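Local coordinates for AtGH3.15 acyl acid amido synthetase (Arabidopsis thaliana, PDB 6E1Q), which conjugates glutamine, and possibly cysteine, to the auxin precursor indole-3-butyric acid, and glutamine to the herbicide 2,4-DB, using ATP, at residues Pro218-Phe223 with Ser299-Thr304. Sequence-based numbering, arbitrary orientation.
Sequences PFASSF and SIITGT. With CFA ((2,4-dichlorophenoxy)acetic acid), chain C.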
loop_
_atom_site.group_PDB
_atom_site.type_symbol
_atom_site.label_atom_id
_atom_site.label_comp_id
_atom_site.label_asym_id
_atom_site.label_seq_id
_atom_site.Cartn_x
_atom_site.Cartn_y
_atom_site.Cartn_z
ATOM N N PRO A 218 -2.237 -0.207 6.493
ATOM C CA PRO A 218 -1.611 -0.520 5.197
ATOM C C PRO A 218 -1.129 0.714 4.441
ATOM O O PRO A 218 0.033 0.757 4.009
ATOM C CB PRO A 218 -2.722 -1.269 4.444
ATOM C CG PRO A 218 -3.621 -1.816 5.530
ATOM C CD PRO A 218 -3.595 -0.784 6.622
ATOM N N PHE A 219 -1.975 1.727 4.279
ATOM C CA PHE A 219 -1.670 2.885 3.442
ATOM C C PHE A 219 -1.868 4.196 4.197
ATOM O O PHE A 219 -2.657 4.277 5.140
ATOM C CB PHE A 219 -2.566 2.929 2.204
ATOM C CG PHE A 219 -2.840 1.585 1.591
ATOM C CD1 PHE A 219 -1.802 0.764 1.190
ATOM C CD2 PHE A 219 -4.144 1.168 1.365
ATOM C CE1 PHE A 219 -2.053 -0.467 0.598
ATOM C CE2 PHE A 219 -4.409 -0.065 0.767
ATOM C CZ PHE A 219 -3.365 -0.881 0.386
ATOM N N ALA A 220 -1.181 5.246 3.721
ATOM C CA ALA A 220 -1.458 6.601 4.204
ATOM C C ALA A 220 -2.956 6.916 4.170
ATOM O O ALA A 220 -3.509 7.451 5.134
ATOM C CB ALA A 220 -0.683 7.628 3.372
ATOM N N SER A 221 -3.639 6.571 3.075
ATOM C CA SER A 221 -5.051 6.911 2.975
ATOM C C SER A 221 -5.908 6.099 3.935
ATOM O O SER A 221 -7.030 6.520 4.250
ATOM C CB SER A 221 -5.538 6.734 1.528
ATOM O OG SER A 221 -5.251 5.445 1.021
ATOM N N SER A 222 -5.397 4.959 4.421
ATOM C CA SER A 222 -6.154 4.149 5.374
ATOM C C SER A 222 -6.488 4.934 6.625
ATOM O O SER A 222 -7.552 4.730 7.219
ATOM C CB SER A 222 -5.379 2.879 5.761
ATOM O OG SER A 222 -4.824 2.242 4.622
ATOM N N PHE A 223 -5.587 5.824 7.049
ATOM C CA PHE A 223 -5.806 6.603 8.261
ATOM C C PHE A 223 -6.952 7.593 8.115
ATOM O O PHE A 223 -7.649 7.874 9.098
ATOM C CB PHE A 223 -4.529 7.341 8.642
ATOM C CG PHE A 223 -3.492 6.450 9.228
ATOM C CD1 PHE A 223 -3.618 5.998 10.526
ATOM C CD2 PHE A 223 -2.413 6.024 8.471
ATOM C CE1 PHE A 223 -2.680 5.166 11.071
ATOM C CE2 PHE A 223 -1.447 5.184 9.020
ATOM C CZ PHE A 223 -1.586 4.751 10.317
ATOM N N SER A 299 3.000 3.385 7.488
ATOM C CA SER A 299 2.129 2.986 6.381
ATOM C C SER A 299 2.856 3.232 5.070
ATOM O O SER A 299 3.886 3.908 5.025
ATOM C CB SER A 299 0.811 3.769 6.380
ATOM O OG SER A 299 1.057 5.130 6.014
ATOM N N ILE A 300 2.281 2.712 3.992
ATOM C CA ILE A 300 2.809 3.004 2.664
ATOM C C ILE A 300 2.500 4.460 2.322
ATOM O O ILE A 300 1.339 4.892 2.358
ATOM C CB ILE A 300 2.238 2.032 1.627
ATOM C CG1 ILE A 300 2.753 0.622 1.938
ATOM C CG2 ILE A 300 2.634 2.461 0.211
ATOM C CD1 ILE A 300 2.020 -0.462 1.181
ATOM N N ILE A 301 3.548 5.231 2.014
ATOM C CA ILE A 301 3.441 6.640 1.667
ATOM C C ILE A 301 4.098 6.950 0.327
ATOM O O ILE A 301 4.330 8.114 0.015
ATOM C CB ILE A 301 4.044 7.538 2.767
ATOM C CG1 ILE A 301 5.525 7.182 2.985
ATOM C CG2 ILE A 301 3.215 7.469 4.037
ATOM C CD1 ILE A 301 6.149 7.790 4.251
ATOM N N THR A 302 4.434 5.932 -0.452
ATOM C CA THR A 302 5.077 6.105 -1.743
ATOM C C THR A 302 4.073 5.888 -2.875
ATOM O O THR A 302 2.980 5.349 -2.684
ATOM C CB THR A 302 6.251 5.125 -1.877
ATOM O OG1 THR A 302 5.753 3.781 -1.754
ATOM C CG2 THR A 302 7.298 5.384 -0.783
ATOM N N GLY A 303 4.467 6.302 -4.075
ATOM C CA GLY A 303 3.623 6.079 -5.236
ATOM C C GLY A 303 2.342 6.885 -5.131
ATOM O O GLY A 303 2.356 8.063 -4.768
ATOM N N THR A 304 1.212 6.233 -5.429
ATOM C CA THR A 304 -0.083 6.902 -5.336
ATOM C C THR A 304 -0.337 7.434 -3.931
ATOM O O THR A 304 -0.987 8.473 -3.768
ATOM C CB THR A 304 -1.209 5.947 -5.760
ATOM O OG1 THR A 304 -2.447 6.674 -5.882
ATOM C CG2 THR A 304 -1.365 4.779 -4.745
HETATM C C1 CFA C . 3.046 -1.645 11.974
HETATM C C2 CFA C . 3.837 -2.303 10.847
HETATM C "C1'" CFA C . 2.125 -2.273 9.184
HETATM C "C2'" CFA C . 1.615 -1.831 7.971
HETATM C "C3'" CFA C . 0.368 -2.242 7.569
HETATM C "C4'" CFA C . -0.364 -3.082 8.369
HETATM C "C5'" CFA C . 0.125 -3.536 9.570
HETATM CL CL3 CFA C . 2.514 -0.734 6.888
HETATM C "C6'" CFA C . 1.374 -3.131 9.972
HETATM O O1 CFA C . 2.971 -2.201 13.100
HETATM O O2 CFA C . 2.452 -0.562 11.763
HETATM O "O1'" CFA C . 3.395 -1.855 9.596
HETATM CL CL4 CFA C . -1.964 -3.585 7.824
#
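The ring of Phe219 meets Ile300 at its edge, where Ile300 CD1 lies near the ring plane, 4.0 Å from Phe219 CD1; over the centre of one face lies Pro218 CB, 3.8 Å above the plane. The two side chains run side by side in the same direction, Ile300 with CG1 anti to its carbonyl carbon (chi1 -66°), which lays CG1 3.4 Å from Pro218 O. Phe223 likewise offers an edge, its CE2 resting 3.8 Å from Ser299 CB, with Ser299 OG and Ala220 O in the ring plane. The backbones join as a minimal parallel bridge: Ile300 N donates almost straight (170°) to Pro218 O over 3.0 Å, and Ala220 N donates to Ile300 O over 2.9 Å. The bridge forms just beyond the ends of parallel neighbours 212-217 and 297-298, where both chains turn a corner, in an N-terminal domain of the adenylating ANL superfamily. Phe219 N gives its hydrogen to Ser222 OG at 2.9 Å, tying the bridge residue to the first turn of helix 220-243. Ala220 CB packs on Ile301 CG2, with Leu312 of helix 309-316 also against it. On the substrate side, Pro218 CG touches CL4 of the bound (2,4-dichlorophenoxy)acetic acid at 3.3 Å, while Thr302 binds ATP.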